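Local coordinates for amino acid ABC superfamily ATP binding cassette transporter, binding protein (Streptococcus pneumoniae, PDB 4H5G), which probably captures L-arginine outside the cell and delivers it to an ABC importer, as a putative membrane-anchored lipoprotein of the type II periplasmic binding protein fold, at residues Tyr99-Val107 and Asp166-Ala175; Leu121-Lys130 and Leu142-Met153. All coordinates share one frame; numbering follows the deposited sequence. Where two conformers were deposited one is given.

Interaction 1: residues Tyr99-Val107 and Asp166-Ala175. With ARG (arginine), chain L.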
loop_
_atom_site.group_PDB
_atom_site.type_symbol
_atom_site.label_atom_id
_atom_site.label_comp_id
_atom_site.label_asym_id
_atom_site.label_seq_id
_atom_site.Cartn_x
_atom_site.Cartn_y
_atom_site.Cartn_z
ATOM N N TYR A 99 10.474 -1.413 0.922
ATOM C CA TYR A 99 10.413 -1.089 -0.506
ATOM C C TYR A 99 10.158 0.399 -0.712
ATOM O O TYR A 99 9.357 1.003 -0.002
ATOM C CB TYR A 99 9.294 -1.882 -1.198
ATOM C CG TYR A 99 9.483 -2.010 -2.699
ATOM C CD1 TYR A 99 10.519 -2.771 -3.221
ATOM C CD2 TYR A 99 8.631 -1.376 -3.591
ATOM C CE1 TYR A 99 10.709 -2.899 -4.591
ATOM C CE2 TYR A 99 8.818 -1.497 -4.963
ATOM C CZ TYR A 99 9.858 -2.260 -5.451
ATOM O OH TYR A 99 10.046 -2.397 -6.814
ATOM N N GLU A 100 10.828 0.969 -1.705
ATOM C CA GLU A 100 10.663 2.378 -2.029
ATOM C C GLU A 100 10.247 2.499 -3.491
ATOM O O GLU A 100 10.850 1.892 -4.374
ATOM C CB GLU A 100 11.960 3.147 -1.778
ATOM C CG GLU A 100 11.896 4.595 -2.226
ATOM C CD GLU A 100 13.131 5.382 -1.835
ATOM O OE1 GLU A 100 13.951 4.861 -1.054
ATOM O OE2 GLU A 100 13.273 6.522 -2.311
ATOM N N ASN A 101 9.197 3.276 -3.741
ATOM C CA ASN A 101 8.704 3.455 -5.105
ATOM C C ASN A 101 8.174 4.866 -5.340
ATOM O O ASN A 101 8.061 5.662 -4.401
ATOM C CB ASN A 101 7.633 2.408 -5.432
ATOM C CG ASN A 101 6.493 2.423 -4.456
ATOM O OD1 ASN A 101 6.396 1.560 -3.573
ATOM N ND2 ASN A 101 5.618 3.415 -4.589
ATOM N N LYS A 102 7.862 5.165 -6.595
ATOM C CA LYS A 102 7.334 6.465 -6.985
ATOM C C LYS A 102 5.823 6.477 -6.879
ATOM O O LYS A 102 5.200 5.459 -6.580
ATOM C CB LYS A 102 7.724 6.779 -8.428
ATOM C CG LYS A 102 9.218 6.756 -8.670
ATOM C CD LYS A 102 9.905 7.804 -7.827
ATOM C CE LYS A 102 11.394 7.834 -8.114
ATOM N NZ LYS A 102 11.648 7.971 -9.574
ATOM N N ILE A 103 5.236 7.645 -7.124
ATOM C CA ILE A 103 3.791 7.797 -7.099
ATOM C C ILE A 103 3.350 8.308 -8.472
ATOM O O ILE A 103 3.988 9.188 -9.051
ATOM C CB ILE A 103 3.368 8.737 -5.961
ATOM C CG1 ILE A 103 3.981 8.224 -4.650
ATOM C CG2 ILE A 103 1.852 8.850 -5.897
ATOM C CD1 ILE A 103 3.716 9.056 -3.434
ATOM N N SER A 104 2.273 7.724 -8.991
ATOM C CA SER A 104 1.862 7.935 -10.373
ATOM C C SER A 104 0.378 8.183 -10.512
ATOM O O SER A 104 -0.394 7.968 -9.575
ATOM C CB SER A 104 2.204 6.693 -11.199
ATOM O OG SER A 104 3.565 6.357 -11.086
ATOM N N PHE A 105 -0.024 8.597 -11.711
ATOM C CA PHE A 105 -1.442 8.707 -12.028
ATOM C C PHE A 105 -1.804 7.605 -13.012
ATOM O O PHE A 105 -1.094 7.384 -13.993
ATOM C CB PHE A 105 -1.747 10.061 -12.683
ATOM C CG PHE A 105 -1.641 11.229 -11.750
ATOM C CD1 PHE A 105 -2.710 11.587 -10.955
ATOM C CD2 PHE A 105 -0.486 11.986 -11.683
ATOM C CE1 PHE A 105 -2.619 12.673 -10.103
ATOM C CE2 PHE A 105 -0.391 13.069 -10.823
ATOM C CZ PHE A 105 -1.460 13.411 -10.039
ATOM N N LEU A 106 -2.901 6.912 -12.740
ATOM C CA LEU A 106 -3.478 5.969 -13.690
ATOM C C LEU A 106 -4.520 6.732 -14.503
ATOM O O LEU A 106 -5.366 7.432 -13.935
ATOM C CB LEU A 106 -4.142 4.812 -12.930
ATOM C CG LEU A 106 -4.709 3.674 -13.784
ATOM C CD1 LEU A 106 -3.590 2.856 -14.439
ATOM C CD2 LEU A 106 -5.613 2.756 -12.924
ATOM N N VAL A 107 -4.442 6.615 -15.833
ATOM C CA VAL A 107 -5.362 7.298 -16.743
ATOM C C VAL A 107 -5.818 6.345 -17.853
ATOM O O VAL A 107 -5.346 5.215 -17.952
ATOM C CB VAL A 107 -4.700 8.539 -17.408
ATOM C CG1 VAL A 107 -4.351 9.614 -16.369
ATOM C CG2 VAL A 107 -3.445 8.125 -18.227
ATOM N N ASP A 166 -10.861 11.244 -14.279
ATOM C CA ASP A 166 -9.912 11.245 -15.394
ATOM C C ASP A 166 -8.547 10.672 -15.030
ATOM O O ASP A 166 -7.825 10.198 -15.896
ATOM C CB ASP A 166 -9.720 12.670 -15.927
ATOM C CG ASP A 166 -11.025 13.325 -16.327
ATOM O OD1 ASP A 166 -11.789 12.707 -17.095
ATOM O OD2 ASP A 166 -11.287 14.461 -15.861
ATOM N N ALA A 167 -8.195 10.718 -13.748
ATOM C CA ALA A 167 -6.869 10.295 -13.318
ATOM C C ALA A 167 -6.935 9.891 -11.858
ATOM O O ALA A 167 -7.558 10.581 -11.064
ATOM C CB ALA A 167 -5.877 11.420 -13.498
ATOM N N VAL A 168 -6.293 8.777 -11.515
ATOM C CA VAL A 168 -6.267 8.323 -10.126
ATOM C C VAL A 168 -4.828 8.304 -9.630
ATOM O O VAL A 168 -3.973 7.654 -10.231
ATOM C CB VAL A 168 -6.848 6.908 -9.983
ATOM C CG1 VAL A 168 -6.906 6.521 -8.494
ATOM C CG2 VAL A 168 -8.242 6.820 -10.594
ATOM N N HIS A 169 -4.559 9.011 -8.532
ATOM C CA HIS A 169 -3.209 9.062 -7.958
ATOM C C HIS A 169 -2.996 7.852 -7.052
ATOM O O HIS A 169 -3.844 7.550 -6.211
ATOM C CB HIS A 169 -3.041 10.347 -7.134
ATOM C CG HIS A 169 -1.642 10.875 -7.093
ATOM N ND1 HIS A 169 -1.128 11.530 -5.995
ATOM C CD2 HIS A 169 -0.656 10.872 -8.023
ATOM C CE1 HIS A 169 0.118 11.899 -6.246
ATOM N NE2 HIS A 169 0.427 11.520 -7.475
ATOM N N MET A 170 -1.862 7.162 -7.208
ATOM C CA MET A 170 -1.604 5.937 -6.435
ATOM C C MET A 170 -0.132 5.556 -6.487
ATOM O O MET A 170 0.616 6.080 -7.299
ATOM C CB MET A 170 -2.454 4.779 -6.979
ATOM C CG MET A 170 -2.059 4.376 -8.405
ATOM S SD MET A 170 -3.096 3.060 -9.084
ATOM C CE MET A 170 -4.677 3.878 -9.208
ATOM N N ASP A 171 0.290 4.633 -5.630
ATOM C CA ASP A 171 1.671 4.153 -5.702
ATOM C C ASP A 171 1.948 3.545 -7.073
ATOM O O ASP A 171 1.112 2.835 -7.612
ATOM C CB ASP A 171 1.952 3.140 -4.586
ATOM C CG ASP A 171 2.099 3.814 -3.234
ATOM O OD1 ASP A 171 3.203 4.323 -2.958
ATOM O OD2 ASP A 171 1.108 3.874 -2.472
ATOM N N GLU A 172 3.112 3.844 -7.644
ATOM C CA GLU A 172 3.423 3.387 -9.012
ATOM C C GLU A 172 3.234 1.874 -9.304
ATOM O O GLU A 172 2.672 1.519 -10.347
ATOM C CB GLU A 172 4.823 3.857 -9.459
ATOM C CG GLU A 172 5.244 3.247 -10.796
ATOM C CD GLU A 172 6.400 3.974 -11.447
ATOM O OE1 GLU A 172 7.563 3.642 -11.139
ATOM O OE2 GLU A 172 6.148 4.874 -12.275
ATOM N N PRO A 173 3.691 0.981 -8.396
ATOM C CA PRO A 173 3.511 -0.449 -8.698
ATOM C C PRO A 173 2.046 -0.848 -8.880
ATOM O O PRO A 173 1.723 -1.759 -9.658
ATOM C CB PRO A 173 4.110 -1.139 -7.470
ATOM C CG PRO A 173 5.133 -0.167 -6.963
ATOM C CD PRO A 173 4.505 1.186 -7.179
ATOM N N VAL A 174 1.163 -0.150 -8.175
ATOM C CA VAL A 174 -0.273 -0.410 -8.273
ATOM C C VAL A 174 -0.822 0.081 -9.612
ATOM O O VAL A 174 -1.636 -0.594 -10.242
ATOM C CB VAL A 174 -1.036 0.245 -7.086
ATOM C CG1 VAL A 174 -2.533 -0.033 -7.195
ATOM C CG2 VAL A 174 -0.511 -0.297 -5.755
ATOM N N ALA A 175 -0.369 1.256 -10.046
ATOM C CA ALA A 175 -0.780 1.774 -11.362
ATOM C C ALA A 175 -0.271 0.870 -12.468
ATOM O O ALA A 175 -0.998 0.555 -13.403
ATOM C CB ALA A 175 -0.293 3.192 -11.563
HETATM N N ARG L . 1.503 4.576 0.267
HETATM C CA ARG L . 0.281 5.353 0.525
HETATM C C ARG L . 0.169 5.727 1.986
HETATM O O ARG L . 0.818 5.140 2.866
HETATM C CB ARG L . -0.970 4.578 0.087
HETATM C CG ARG L . -1.063 3.154 0.630
HETATM C CD ARG L . -2.435 2.530 0.334
HETATM N NE ARG L . -2.473 1.106 0.696
HETATM C CZ ARG L . -3.513 0.299 0.509
HETATM N NH1 ARG L . -3.439 -0.982 0.865
HETATM N NH2 ARG L . -4.625 0.776 -0.039
HETATM O OXT ARG L . -0.582 6.647 2.323
HETATM O O HOH W 1 8.507 3.243 -8.713
HETATM O O HOH W 2 2.733 11.628 -8.945
HETATM O O HOH W 3 5.018 6.890 -12.983
#

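Interaction 2: residues Leu121-Lys130 and Leu142-Met153. With ARG (arginine), chain L; SO4 (sulfate ion), chain C.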
loop_
_atom_site.group_PDB
_atom_site.type_symbol
_atom_site.label_atom_id
_atom_site.label_comp_id
_atom_site.label_asym_id
_atom_site.label_seq_id
_atom_site.Cartn_x
_atom_site.Cartn_y
_atom_site.Cartn_z
ATOM N N LEU A 121 -3.606 18.367 -15.529
ATOM C CA LEU A 121 -4.255 17.570 -14.473
ATOM C C LEU A 121 -5.093 18.457 -13.581
ATOM O O LEU A 121 -6.119 18.042 -13.043
ATOM C CB LEU A 121 -3.217 16.857 -13.613
ATOM C CG LEU A 121 -2.483 15.676 -14.219
ATOM C CD1 LEU A 121 -1.375 15.218 -13.291
ATOM C CD2 LEU A 121 -3.457 14.538 -14.503
ATOM N N GLU A 122 -4.621 19.687 -13.420
ATOM C CA GLU A 122 -5.276 20.693 -12.605
ATOM C C GLU A 122 -6.712 20.935 -13.050
ATOM O O GLU A 122 -7.566 21.299 -12.244
ATOM C CB GLU A 122 -4.481 21.988 -12.707
ATOM C CG GLU A 122 -4.572 22.900 -11.528
ATOM C CD GLU A 122 -3.823 24.192 -11.788
ATOM O OE1 GLU A 122 -3.980 24.754 -12.897
ATOM O OE2 GLU A 122 -3.064 24.628 -10.899
ATOM N N SER A 123 -6.986 20.724 -14.330
ATOM C CA SER A 123 -8.347 20.894 -14.840
ATOM C C SER A 123 -9.095 19.568 -14.979
ATOM O O SER A 123 -10.184 19.524 -15.541
ATOM C CB SER A 123 -8.346 21.661 -16.171
ATOM O OG SER A 123 -7.193 21.375 -16.939
ATOM N N ALA A 124 -8.517 18.493 -14.451
ATOM C CA ALA A 124 -9.125 17.170 -14.574
ATOM C C ALA A 124 -9.864 16.772 -13.296
ATOM O O ALA A 124 -9.680 17.385 -12.244
ATOM C CB ALA A 124 -8.064 16.140 -14.916
ATOM N N ASN A 125 -10.717 15.758 -13.402
ATOM C CA ASN A 125 -11.290 15.127 -12.219
ATOM C C ASN A 125 -10.317 14.093 -11.685
ATOM O O ASN A 125 -10.090 13.063 -12.316
ATOM C CB ASN A 125 -12.626 14.458 -12.557
ATOM C CG ASN A 125 -13.667 15.452 -12.986
ATOM O OD1 ASN A 125 -13.674 16.586 -12.520
ATOM N ND2 ASN A 125 -14.551 15.040 -13.901
ATOM N N ILE A 126 -9.725 14.380 -10.528
ATOM C CA ILE A 126 -8.721 13.500 -9.946
ATOM C C ILE A 126 -9.340 12.748 -8.773
ATOM O O ILE A 126 -10.129 13.318 -8.013
ATOM C CB ILE A 126 -7.489 14.309 -9.478
ATOM C CG1 ILE A 126 -6.889 15.091 -10.657
ATOM C CG2 ILE A 126 -6.429 13.396 -8.841
ATOM C CD1 ILE A 126 -5.630 15.882 -10.295
ATOM N N ALA A 127 -9.002 11.466 -8.654
ATOM C CA ALA A 127 -9.392 10.663 -7.494
ATOM C C ALA A 127 -8.146 10.214 -6.724
ATOM O O ALA A 127 -7.087 9.976 -7.307
ATOM C CB ALA A 127 -10.213 9.459 -7.932
ATOM N N ALA A 128 -8.274 10.098 -5.405
ATOM C CA ALA A 128 -7.207 9.517 -4.587
ATOM C C ALA A 128 -7.846 8.843 -3.386
ATOM O O ALA A 128 -9.025 9.053 -3.114
ATOM C CB ALA A 128 -6.227 10.578 -4.144
ATOM N N GLN A 129 -7.065 8.049 -2.666
ATOM C CA GLN A 129 -7.614 7.248 -1.568
ATOM C C GLN A 129 -7.603 8.030 -0.260
ATOM O O GLN A 129 -6.608 8.667 0.083
ATOM C CB GLN A 129 -6.807 5.957 -1.419
ATOM C CG GLN A 129 -7.329 4.999 -0.364
ATOM C CD GLN A 129 -6.773 3.602 -0.551
ATOM O OE1 GLN A 129 -5.604 3.423 -0.918
ATOM N NE2 GLN A 129 -7.613 2.596 -0.303
ATOM N N LYS A 130 -8.714 7.982 0.475
ATOM C CA LYS A 130 -8.821 8.679 1.762
ATOM C C LYS A 130 -7.740 8.234 2.712
ATOM O O LYS A 130 -7.499 7.038 2.855
ATOM C CB LYS A 130 -10.170 8.365 2.432
ATOM C CG LYS A 130 -11.363 9.022 1.762
ATOM C CD LYS A 130 -12.672 8.736 2.509
ATOM C CE LYS A 130 -13.831 9.482 1.850
ATOM N NZ LYS A 130 -15.142 9.258 2.521
ATOM N N LEU A 142 -1.876 20.336 -6.079
ATOM C CA LEU A 142 -2.900 20.700 -7.058
ATOM C C LEU A 142 -4.207 21.156 -6.404
ATOM O O LEU A 142 -5.250 20.565 -6.655
ATOM C CB LEU A 142 -3.176 19.521 -7.991
ATOM C CG LEU A 142 -1.982 18.975 -8.766
ATOM C CD1 LEU A 142 -2.352 17.660 -9.440
ATOM C CD2 LEU A 142 -1.501 19.994 -9.797
ATOM N N PRO A 143 -4.154 22.212 -5.569
ATOM C CA PRO A 143 -5.342 22.671 -4.833
ATOM C C PRO A 143 -6.505 23.114 -5.715
ATOM O O PRO A 143 -7.629 23.194 -5.226
ATOM C CB PRO A 143 -4.809 23.865 -4.027
ATOM C CG PRO A 143 -3.595 24.307 -4.763
ATOM C CD PRO A 143 -2.978 23.035 -5.240
ATOM N N LYS A 144 -6.247 23.387 -6.990
ATOM C CA LYS A 144 -7.295 23.888 -7.867
ATOM C C LYS A 144 -8.006 22.779 -8.618
ATOM O O LYS A 144 -8.933 23.034 -9.383
ATOM C CB LYS A 144 -6.724 24.926 -8.835
ATOM C CG LYS A 144 -6.170 26.146 -8.122
ATOM C CD LYS A 144 -5.744 27.218 -9.104
ATOM C CE LYS A 144 -4.248 27.170 -9.355
ATOM N NZ LYS A 144 -3.898 27.916 -10.594
ATOM N N ALA A 145 -7.575 21.541 -8.397
ATOM C CA ALA A 145 -8.185 20.409 -9.079
ATOM C C ALA A 145 -9.394 19.899 -8.292
ATOM O O ALA A 145 -9.428 19.977 -7.060
ATOM C CB ALA A 145 -7.165 19.294 -9.298
ATOM N N GLN A 146 -10.387 19.394 -9.020
ATOM C CA GLN A 146 -11.520 18.702 -8.419
ATOM C C GLN A 146 -11.050 17.348 -7.926
ATOM O O GLN A 146 -10.868 16.415 -8.722
ATOM C CB GLN A 146 -12.619 18.483 -9.458
ATOM C CG GLN A 146 -13.184 19.754 -10.054
ATOM C CD GLN A 146 -13.788 20.663 -9.005
ATOM O OE1 GLN A 146 -14.407 20.198 -8.045
ATOM N NE2 GLN A 146 -13.605 21.969 -9.176
ATOM N N LEU A 147 -10.852 17.228 -6.620
ATOM C CA LEU A 147 -10.370 15.969 -6.054
ATOM C C LEU A 147 -11.513 15.207 -5.415
ATOM O O LEU A 147 -12.222 15.739 -4.561
ATOM C CB LEU A 147 -9.291 16.237 -5.004
ATOM C CG LEU A 147 -8.825 15.011 -4.213
ATOM C CD1 LEU A 147 -8.209 13.943 -5.119
ATOM C CD2 LEU A 147 -7.827 15.425 -3.115
ATOM N N THR A 148 -11.698 13.962 -5.833
ATOM C CA THR A 148 -12.664 13.074 -5.190
ATOM C C THR A 148 -11.878 12.092 -4.330
ATOM O O THR A 148 -11.075 11.324 -4.846
ATOM C CB THR A 148 -13.481 12.285 -6.231
ATOM O OG1 THR A 148 -14.224 13.201 -7.053
ATOM C CG2 THR A 148 -14.452 11.322 -5.542
ATOM N N SER A 149 -12.098 12.112 -3.017
ATOM C CA SER A 149 -11.402 11.168 -2.142
ATOM C C SER A 149 -12.303 9.961 -1.934
ATOM O O SER A 149 -13.466 10.112 -1.566
ATOM C CB SER A 149 -11.062 11.815 -0.795
ATOM O OG SER A 149 -10.133 12.866 -0.943
ATOM N N LEU A 150 -11.772 8.769 -2.171
ATOM C CA LEU A 150 -12.569 7.551 -2.058
ATOM C C LEU A 150 -11.938 6.602 -1.064
ATOM O O LEU A 150 -10.724 6.521 -0.962
ATOM C CB LEU A 150 -12.683 6.889 -3.430
ATOM C CG LEU A 150 -13.467 7.792 -4.389
ATOM C CD1 LEU A 150 -13.194 7.411 -5.831
ATOM C CD2 LEU A 150 -14.952 7.716 -4.088
ATOM N N THR A 151 -12.762 5.870 -0.328
ATOM C CA THR A 151 -12.229 4.959 0.687
ATOM C C THR A 151 -11.441 3.789 0.089
ATOM O O THR A 151 -10.363 3.459 0.564
ATOM C CB THR A 151 -13.374 4.403 1.553
ATOM O OG1 THR A 151 -14.063 5.491 2.184
ATOM C CG2 THR A 151 -12.838 3.482 2.617
ATOM N N ASN A 152 -11.991 3.169 -0.953
ATOM C CA ASN A 152 -11.456 1.937 -1.562
ATOM C C ASN A 152 -10.801 2.239 -2.911
ATOM O O ASN A 152 -11.412 2.908 -3.747
ATOM C CB ASN A 152 -12.615 0.945 -1.774
ATOM C CG ASN A 152 -12.158 -0.450 -2.208
ATOM O OD1 ASN A 152 -11.865 -0.705 -3.387
ATOM N ND2 ASN A 152 -12.141 -1.370 -1.258
ATOM N N MET A 153 -9.585 1.745 -3.141
ATOM C CA MET A 153 -8.890 2.008 -4.410
ATOM C C MET A 153 -9.603 1.399 -5.612
ATOM O O MET A 153 -9.592 1.978 -6.699
ATOM C CB MET A 153 -7.425 1.543 -4.364
ATOM C CG MET A 153 -6.664 1.808 -5.678
ATOM S SD MET A 153 -6.713 3.547 -6.186
ATOM C CE MET A 153 -5.678 4.270 -4.924
HETATM N N ARG L . 1.503 4.576 0.267
HETATM C CA ARG L . 0.281 5.353 0.525
HETATM C C ARG L . 0.169 5.727 1.986
HETATM O O ARG L . 0.818 5.140 2.866
HETATM C CB ARG L . -0.970 4.578 0.087
HETATM C CG ARG L . -1.063 3.154 0.630
HETATM C CD ARG L . -2.435 2.530 0.334
HETATM N NE ARG L . -2.473 1.106 0.696
HETATM C CZ ARG L . -3.513 0.299 0.509
HETATM N NH1 ARG L . -3.439 -0.982 0.865
HETATM N NH2 ARG L . -4.625 0.776 -0.039
HETATM O OXT ARG L . -0.582 6.647 2.323
HETATM S S SO4 C . -16.741 6.496 0.011
HETATM O O1 SO4 C . -15.514 6.291 -0.745
HETATM O O2 SO4 C . -17.057 7.925 0.050
HETATM O O3 SO4 C . -17.821 5.765 -0.650
HETATM O O4 SO4 C . -16.572 6.006 1.382
HETATM O O HOH W 4 -10.311 19.994 -11.878
HETATM O O HOH W 5 -3.463 23.886 -8.162
HETATM O O HOH W 6 -9.090 4.593 2.766
#

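Interaction 1: residues Tyr99-Val107 and Asp166-Ala175
Strands 103-107 and 167-171 run antiparallel in the central sheet of one lobe of this type II periplasmic binding protein, and their pairing ends at the arginine pocket. Ser-104 pairs with Met-170 and Leu-106 with Val-168 through two backbone hydrogen bonds each, Ser-104 N to Met-170 O being nearly straight (176°). On the face that helix 133-141 covers, the rings of Phe-105 and His-169 form an offset stack, centroids 4.2 Å apart and planes 26° from parallel, with His-169 CD2 over the centre of the phenyl face. Ile-103 CG2 makes a CH-pi contact with the imidazole, 3.6 Å from its centroid. The ring is also gripped at its nitrogens: ND1 bonds to Pro-134 O, while a water in the ring plane links NE2 to Ile-103 O. On the opposite face Met-170 CE rests on Leu-106 CB at 3.9 Å. Where helix 172-181 begins, Lys-102 O accepts from Glu-172 N (2.8 Å) and Asn-101 ND2 (2.9 Å), which approach from opposite sides of the carbonyl plane. The Asn-101 amide, its CG between backbone N and carbonyl carbon (chi1 56°), lies against Pro-173 CD, bonds through OD1 to Asn-200 ND2 and turns its own ND2 to Asp-171. There it meets the anti lone pair of Asp-171 OD1 at 3.1 Å, while OD2, also bonded to Tyr-22 OH, takes the amino N of the bound arginine at 2.9 Å.

Interaction 2: residues Leu121-Lys130 and Leu142-Met153
A beta-alpha-beta unit brings strands 125-129 and 146-150 side by side and parallel, with helix 133-141 as the connection; strand 146-150 forms one edge of the sheet. Ile-126 and Ala-128 each donate and accept: Ile-126 N bonds to Gln-146 O and Ile-126 O to Thr-148 N, then Ala-128 N to Thr-148 O and Ala-128 O to Leu-150 N. Lys-130 N closes the ladder on Leu-150 O. At the other end, one water donates to Glu-122 O and Ala-124 O and accepts from Gln-146 N. A second water bonds to Lys-144 N and Glu-122 OE2, the oxygen that also forms a salt bridge with Lys-144 NZ (3.4 Å). Beside these waters, Ile-126 CD1 fits against Leu-142 CD1 (3.8 Å) and Ala-145 CB. Thr-151 N and OG1 bind sulfate O1 and O4 at 2.8 and 2.7 Å, and the extended Lys-130 adds a weak bond from NZ to O2; the ion probably comes from the crystallisation liquor. A water also joins Lys-130 O to Thr-151 O. Gln-129, extended with CG opposite its own N (chi1 -177°), reaches the pocket with its amide committed at both ends: NE2 donates to Thr-151 O (3.0 Å, 171°) in the amide plane, with a weak second bond to Asp-21, and OE1 accepts from NH2 of the bound arginine at 3.0 Å.

Both contacts belong to one sheet, in which strand 167-171 of interaction 1 neighbours strand 125-129 of interaction 2; Ala-127 N lies 2.9 Å from Ala-167 O across that seam. Interaction 1 is largely buried and antiparallel, with stacked rings and apolar packing along its strands and a polar junction at the pocket end. Interaction 2 is parallel, only partly buried and at the sheet's edge. Bound waters occur in both, but the salt bridge and the probably adventitious sulfate belong to interaction 2. Phe-105 CE2 packs on Leu-121 CD1 at 3.4 Å, and Met-170 CE on Met-153 SD, tying the two together. They hold different ends of the ligand: a carboxylate meets its amino group, a neutral amide its guanidinium group.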